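Local coordinates for putative amino acid binding protein (Streptococcus mutans, PDB 4C0R), which binds glutathione, here held as its oxidized disulfide, and probably delivers it to the cystine ABC importer TcyBC for uptake, at residues A[33-38]-A[204-209]; A[91-96]-A[159-164]. One frame throughout, in Å; residues are numbered along the deposited sequence.

Contact 1: A[33-38]-A[204-209]; sequences KEVFKA and QKFVNK
E34 O is the best-held polar atom here: two donors grip it, NH2 of R210, one turn of helix 201-216 beyond F206, and, weakly, the backbone N of K37, 3.3 Å from E34 O. The same guanidinium gives its NE to V35 O, so R210 spans two successive carbonyls late in helix 27-36. No hydrogen bond runs directly between 33-38 and 204-209; what joins them is four apolar side chains. F206 contributes the largest share of the buried surface. Its CG stands anti to the backbone N (chi1 171°), which sends the ring across to the other helix, where F206 CZ comes 3.6 Å from V35 O. A38 O lies farther off, at the ring's edge and near its plane, 4.3 Å from F206 CZ. F36 swings its CG beside its own backbone N, and its ring leans obliquely on that of F206: the planes make 40° and the centroids are 5.5 Å apart. The closest atoms of that pair are F36 CD1 and F206 CE2, at 3.7 Å. At the far tip of the F36 ring, CZ meets V207 CG2 at 3.6 Å. V35 CG1 lies over the rim of one face of the F36 ring and 3.9 Å from F206 CE2. The V35 and V207 side chains cross at about a right angle, with V35 CG1 4.1 Å from V207 CG2. F36 also touches Y42 and V44 of strand 42-48, so the same ring meets both that strand and helix 201-216, within one lobe of the binding-protein fold. The chemistry implies a hydrophobic join beside which R210 ties down two late carbonyls; its positive charge would probably favour the partly negative C-terminal part of helix 27-36.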
loop_
_atom_site.group_PDB
_atom_site.type_symbol
_atom_site.label_atom_id
_atom_site.label_comp_id
_atom_site.label_asym_id
_atom_site.label_seq_id
_atom_site.Cartn_x
_atom_site.Cartn_y
_atom_site.Cartn_z
ATOM N N LYS A 33 5.056 -15.377 0.779
ATOM C CA LYS A 33 5.403 -16.732 0.353
ATOM C C LYS A 33 6.802 -17.093 0.824
ATOM O O LYS A 33 7.039 -18.210 1.271
ATOM C CB LYS A 33 5.264 -16.902 -1.146
ATOM C CG LYS A 33 3.778 -17.068 -1.550
ATOM C CD LYS A 33 3.542 -17.249 -3.027
ATOM C CE LYS A 33 2.067 -17.347 -3.316
ATOM N NZ LYS A 33 1.868 -17.844 -4.706
ATOM N N GLU A 34 7.734 -16.177 0.697
ATOM C CA GLU A 34 9.103 -16.473 1.147
ATOM C C GLU A 34 9.172 -16.649 2.662
ATOM O O GLU A 34 9.813 -17.586 3.138
ATOM C CB GLU A 34 10.052 -15.380 0.681
ATOM C CG GLU A 34 11.528 -15.702 0.880
ATOM C CD GLU A 34 12.058 -16.741 -0.102
ATOM O OE1 GLU A 34 11.510 -16.837 -1.225
ATOM O OE2 GLU A 34 12.998 -17.440 0.291
ATOM N N VAL A 35 8.481 -15.811 3.402
ATOM C CA VAL A 35 8.386 -15.986 4.856
ATOM C C VAL A 35 7.900 -17.393 5.224
ATOM O O VAL A 35 8.443 -18.066 6.102
ATOM C CB VAL A 35 7.462 -14.913 5.463
ATOM C CG1 VAL A 35 6.996 -15.276 6.855
ATOM C CG2 VAL A 35 8.172 -13.550 5.405
ATOM N N PHE A 36 6.817 -17.791 4.614
ATOM C CA PHE A 36 6.154 -19.023 4.984
ATOM C C PHE A 36 6.779 -20.310 4.389
ATOM O O PHE A 36 6.385 -21.414 4.802
ATOM C CB PHE A 36 4.653 -18.885 4.742
ATOM C CG PHE A 36 3.979 -18.027 5.759
ATOM C CD1 PHE A 36 3.759 -18.486 7.041
ATOM C CD2 PHE A 36 3.663 -16.699 5.465
ATOM C CE1 PHE A 36 3.166 -17.666 8.002
ATOM C CE2 PHE A 36 3.087 -15.866 6.423
ATOM C CZ PHE A 36 2.851 -16.338 7.706
ATOM N N LYS A 37 7.746 -20.174 3.493
ATOM C CA LYS A 37 8.479 -21.348 2.986
ATOM C C LYS A 37 9.089 -22.129 4.117
ATOM O O LYS A 37 9.216 -23.387 4.027
ATOM C CB LYS A 37 9.636 -20.930 2.083
ATOM C CG LYS A 37 9.427 -20.966 0.646
ATOM C CD LYS A 37 10.824 -20.726 -0.037
ATOM N N ALA A 38 9.534 -21.460 5.187
ATOM C CA ALA A 38 10.298 -22.113 6.228
ATOM C C ALA A 38 9.429 -22.545 7.395
ATOM O O ALA A 38 9.920 -22.619 8.495
ATOM C CB ALA A 38 11.402 -21.200 6.721
ATOM N N GLN A 204 2.519 -13.324 14.249
ATOM C CA GLN A 204 3.266 -12.100 14.134
ATOM C C GLN A 204 4.755 -12.317 14.467
ATOM O O GLN A 204 5.642 -11.849 13.749
ATOM C CB GLN A 204 2.654 -11.028 15.081
ATOM C CG GLN A 204 3.495 -9.737 15.174
ATOM C CD GLN A 204 3.178 -8.934 16.394
ATOM O OE1 GLN A 204 2.970 -9.497 17.480
ATOM N NE2 GLN A 204 3.084 -7.614 16.247
ATOM N N LYS A 205 5.020 -13.025 15.566
ATOM C CA LYS A 205 6.377 -13.333 15.968
ATOM C C LYS A 205 7.098 -14.119 14.931
ATOM O O LYS A 205 8.289 -13.857 14.676
ATOM C CB LYS A 205 6.345 -14.093 17.289
ATOM N N PHE A 206 6.428 -15.127 14.377
ATOM C CA PHE A 206 7.044 -15.919 13.332
ATOM C C PHE A 206 7.398 -15.063 12.143
ATOM O O PHE A 206 8.519 -15.127 11.614
ATOM C CB PHE A 206 6.180 -17.096 12.908
ATOM C CG PHE A 206 6.692 -17.798 11.708
ATOM C CD1 PHE A 206 7.741 -18.666 11.813
ATOM C CD2 PHE A 206 6.133 -17.571 10.470
ATOM C CE1 PHE A 206 8.240 -19.313 10.692
ATOM C CE2 PHE A 206 6.633 -18.192 9.349
ATOM C CZ PHE A 206 7.678 -19.077 9.457
ATOM N N VAL A 207 6.421 -14.284 11.674
ATOM C CA VAL A 207 6.687 -13.430 10.510
ATOM C C VAL A 207 7.868 -12.460 10.789
ATOM O O VAL A 207 8.757 -12.258 9.947
ATOM C CB VAL A 207 5.431 -12.671 10.077
ATOM C CG1 VAL A 207 5.749 -11.599 9.096
ATOM C CG2 VAL A 207 4.402 -13.636 9.542
ATOM N N ASN A 208 7.891 -11.861 11.959
ATOM C CA ASN A 208 8.953 -10.914 12.252
ATOM C C ASN A 208 10.335 -11.602 12.300
ATOM O O ASN A 208 11.310 -11.039 11.818
ATOM C CB ASN A 208 8.691 -10.157 13.563
ATOM C CG ASN A 208 7.631 -9.121 13.436
ATOM O OD1 ASN A 208 7.259 -8.720 12.339
ATOM N ND2 ASN A 208 7.136 -8.649 14.584
ATOM N N LYS A 209 10.416 -12.808 12.901
ATOM C CA LYS A 209 11.658 -13.537 12.943
ATOM C C LYS A 209 12.157 -13.798 11.507
ATOM O O LYS A 209 13.361 -13.627 11.181
ATOM C CB LYS A 209 11.478 -14.839 13.698
#

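Contact 2: A[91-96]-A[159-164]; sequences LVLVVP and FKIFEK. With GDS (oxidized glutathione disulfide), chain C.
L93 and I161 point to one face of the sheet, V92, V94, K160 and F162 to the other. On the first face L93 CD1 reaches obliquely to the F159 ring, 3.5 Å from CD2, and also touches I161 CG1. On the other, the V92 and K164 side chains cross at about a right angle, with V92 CG1 3.7 Å from K164 CG. Four backbone bonds fix this antiparallel register, the shortest from V94 N to K160 O at 2.8 Å. K160, bent at chi2 (63°), carries NZ to OE6 of a glutathione carboxylate at 2.7 Å; Q148 OE1 and Q113 O also hold that ammonium. F162 turns its ring edge to the ligand, with CZ 3.3 Å from O6. Over the centre of one face of that ring stands E163 OE1, while E163 OE2 accepts a bond from N6, the ligand's amino group, at 2.9 Å. The strand end therefore forms a wall of the glutathione pocket, with E163 at the N-cap position of helix 164-173. Helix 145-153 packs on K160 and F162, helix 120-130 on I161 and L91, and strand 179-183 pairs with 91-96 through L93 and I182.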
loop_
_atom_site.group_PDB
_atom_site.type_symbol
_atom_site.label_atom_id
_atom_site.label_comp_id
_atom_site.label_asym_id
_atom_site.label_seq_id
_atom_site.Cartn_x
_atom_site.Cartn_y
_atom_site.Cartn_z
ATOM N N LEU A 91 5.059 9.266 -0.485
ATOM C CA LEU A 91 3.974 9.738 -1.294
ATOM C C LEU A 91 4.411 10.671 -2.387
ATOM O O LEU A 91 5.384 11.444 -2.249
ATOM C CB LEU A 91 2.920 10.485 -0.461
ATOM C CG LEU A 91 2.150 9.617 0.485
ATOM C CD1 LEU A 91 1.254 10.533 1.331
ATOM C CD2 LEU A 91 1.332 8.628 -0.287
ATOM N N VAL A 92 3.638 10.640 -3.452
ATOM C CA VAL A 92 3.751 11.608 -4.552
ATOM C C VAL A 92 2.366 12.157 -4.962
ATOM O O VAL A 92 1.321 11.583 -4.680
ATOM C CB VAL A 92 4.417 11.038 -5.805
ATOM C CG1 VAL A 92 5.794 10.636 -5.507
ATOM C CG2 VAL A 92 3.585 9.844 -6.396
ATOM N N LEU A 93 2.408 13.311 -5.614
ATOM C CA LEU A 93 1.317 13.921 -6.261
ATOM C C LEU A 93 1.461 13.595 -7.745
ATOM O O LEU A 93 2.481 13.888 -8.351
ATOM C CB LEU A 93 1.486 15.430 -6.027
ATOM C CG LEU A 93 0.515 16.497 -6.385
ATOM C CD1 LEU A 93 -0.921 16.147 -6.028
ATOM C CD2 LEU A 93 0.974 17.760 -5.648
ATOM N N VAL A 94 0.459 12.966 -8.328
ATOM C CA VAL A 94 0.411 12.653 -9.729
ATOM C C VAL A 94 -0.460 13.712 -10.418
ATOM O O VAL A 94 -1.609 13.898 -10.056
ATOM C CB VAL A 94 -0.244 11.290 -9.983
ATOM C CG1 VAL A 94 -0.270 10.970 -11.465
ATOM C CG2 VAL A 94 0.498 10.201 -9.181
ATOM N N VAL A 95 0.121 14.390 -11.390
ATOM C CA VAL A 95 -0.530 15.470 -12.119
ATOM C C VAL A 95 -0.069 15.429 -13.558
ATOM O O VAL A 95 0.964 14.840 -13.880
ATOM C CB VAL A 95 -0.143 16.884 -11.558
ATOM C CG1 VAL A 95 -0.653 17.078 -10.102
ATOM C CG2 VAL A 95 1.353 17.100 -11.671
ATOM N N PRO A 96 -0.852 16.055 -14.446
ATOM C CA PRO A 96 -0.390 16.210 -15.821
ATOM C C PRO A 96 0.903 16.989 -15.851
ATOM O O PRO A 96 1.169 17.843 -15.032
ATOM C CB PRO A 96 -1.531 17.024 -16.455
ATOM C CG PRO A 96 -2.710 16.734 -15.628
ATOM C CD PRO A 96 -2.168 16.657 -14.221
ATOM N N PHE A 159 -5.715 15.667 -10.043
ATOM C CA PHE A 159 -4.512 15.112 -9.456
ATOM C C PHE A 159 -4.870 13.833 -8.722
ATOM O O PHE A 159 -6.069 13.623 -8.424
ATOM C CB PHE A 159 -3.841 16.083 -8.456
ATOM C CG PHE A 159 -4.608 16.318 -7.184
ATOM C CD1 PHE A 159 -5.535 17.329 -7.097
ATOM C CD2 PHE A 159 -4.393 15.541 -6.053
ATOM C CE1 PHE A 159 -6.205 17.563 -5.951
ATOM C CE2 PHE A 159 -5.041 15.765 -4.891
ATOM C CZ PHE A 159 -5.981 16.801 -4.830
ATOM N N LYS A 160 -3.848 13.029 -8.390
ATOM C CA LYS A 160 -4.035 11.876 -7.484
ATOM C C LYS A 160 -2.791 11.763 -6.597
ATOM O O LYS A 160 -1.677 11.738 -7.090
ATOM C CB LYS A 160 -4.228 10.575 -8.274
ATOM C CG LYS A 160 -4.304 9.297 -7.431
ATOM C CD LYS A 160 -5.506 9.286 -6.504
ATOM C CE LYS A 160 -5.564 7.991 -5.712
ATOM N NZ LYS A 160 -6.672 7.983 -4.737
ATOM N N ILE A 161 -3.016 11.683 -5.295
ATOM C CA ILE A 161 -1.958 11.438 -4.325
ATOM C C ILE A 161 -1.886 9.937 -3.991
ATOM O O ILE A 161 -2.893 9.303 -3.687
ATOM C CB ILE A 161 -2.134 12.220 -3.024
ATOM C CG1 ILE A 161 -2.158 13.720 -3.317
ATOM C CG2 ILE A 161 -1.036 11.873 -2.022
ATOM C CD1 ILE A 161 -2.548 14.548 -2.116
ATOM N N PHE A 162 -0.712 9.351 -4.161
ATOM C CA PHE A 162 -0.527 7.949 -3.801
ATOM C C PHE A 162 0.928 7.669 -3.567
ATOM O O PHE A 162 1.792 8.504 -3.882
ATOM C CB PHE A 162 -1.044 7.028 -4.938
ATOM C CG PHE A 162 -1.380 5.622 -4.422
ATOM C CD1 PHE A 162 -2.490 5.432 -3.589
ATOM C CD2 PHE A 162 -0.564 4.571 -4.679
ATOM C CE1 PHE A 162 -2.776 4.179 -3.047
ATOM C CE2 PHE A 162 -0.852 3.299 -4.124
ATOM C CZ PHE A 162 -1.986 3.124 -3.314
ATOM N N GLU A 163 1.247 6.475 -3.058
ATOM C CA GLU A 163 2.656 6.048 -2.942
ATOM C C GLU A 163 3.377 6.053 -4.304
ATOM O O GLU A 163 2.813 5.680 -5.311
ATOM C CB GLU A 163 2.720 4.648 -2.335
ATOM C CG GLU A 163 2.540 4.584 -0.824
ATOM C CD GLU A 163 1.151 4.728 -0.277
ATOM O OE1 GLU A 163 0.158 4.629 -1.020
ATOM O OE2 GLU A 163 1.104 4.939 0.927
ATOM N N LYS A 164 4.643 6.466 -4.272
ATOM C CA LYS A 164 5.479 6.597 -5.432
ATOM C C LYS A 164 5.660 5.312 -6.210
ATOM O O LYS A 164 5.617 5.342 -7.407
ATOM C CB LYS A 164 6.862 7.089 -4.982
ATOM C CG LYS A 164 7.766 7.518 -6.104
ATOM C CD LYS A 164 8.895 8.375 -5.554
ATOM C CE LYS A 164 9.635 9.063 -6.701
ATOM N NZ LYS A 164 10.743 9.857 -6.164
HETATM C CD1 GDS C . -11.971 -0.256 -3.388
HETATM N N2 GDS C . -11.145 0.331 -4.453
HETATM C CA2 GDS C . -10.139 -0.522 -4.974
HETATM C C2 GDS C . -10.491 -1.483 -6.054
HETATM O O2 GDS C . -9.806 -2.511 -6.241
HETATM C CB2 GDS C . -8.737 -0.553 -4.500
HETATM S SG2 GDS C . -8.359 0.731 -3.327
HETATM N N3 GDS C . -11.650 -1.180 -6.867
HETATM C CA3 GDS C . -12.092 -2.138 -7.880
HETATM C C3 GDS C . -13.328 -2.777 -7.252
HETATM O OE3 GDS C . -14.335 -3.089 -7.962
HETATM O OE4 GDS C . -13.405 -3.007 -6.010
HETATM N N4 GDS C . -5.578 2.349 -2.912
HETATM C CA4 GDS C . -5.815 3.305 -3.968
HETATM C C4 GDS C . -6.352 4.575 -3.406
HETATM O OE5 GDS C . -6.175 4.887 -2.189
HETATM O OE6 GDS C . -6.934 5.351 -4.214
HETATM C C5 GDS C . -5.141 1.035 -3.266
HETATM O O5 GDS C . -4.936 0.754 -4.446
HETATM C CA5 GDS C . -5.065 0.111 -2.135
HETATM N N5 GDS C . -4.628 0.592 -0.890
HETATM C CB5 GDS C . -6.126 -0.939 -2.139
HETATM S SG5 GDS C . -7.699 -0.186 -1.640
HETATM C CA6 GDS C . -2.147 3.435 1.950
HETATM C C6 GDS C . -2.890 2.938 3.179
HETATM O OE7 GDS C . -4.078 3.321 3.361
HETATM O OE8 GDS C . -2.343 2.152 3.990
HETATM N N6 GDS C . -0.734 3.040 2.100
HETATM C CB6 GDS C . -2.749 2.900 0.702
HETATM C CG6 GDS C . -3.054 1.396 0.881
HETATM C CD6 GDS C . -3.309 0.834 -0.502
HETATM O O6 GDS C . -2.436 0.537 -1.329
#

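In the fold
Contact 1 and contact 2 lie on opposite sides of the chain's centre, their nearest atoms about 19 Å apart, and share no residues. Both are largely buried, but contact 1 is the more peripheral, with A38 exposed, while contact 2 sits nearer the middle and borders the ligand. Contact 1 packs mainly apolar side chains between helices 27-36 and 201-216, with no hydrogen bond between its two segments; contact 2 joins two strands by backbone bonds, and K160 and E163 bond to glutathione disulfide. Strand 81-96 runs between the two regions: its early residues Y82 and N84 bond to Q204 and N208 on the helix of contact 1, and its later part forms contact 2.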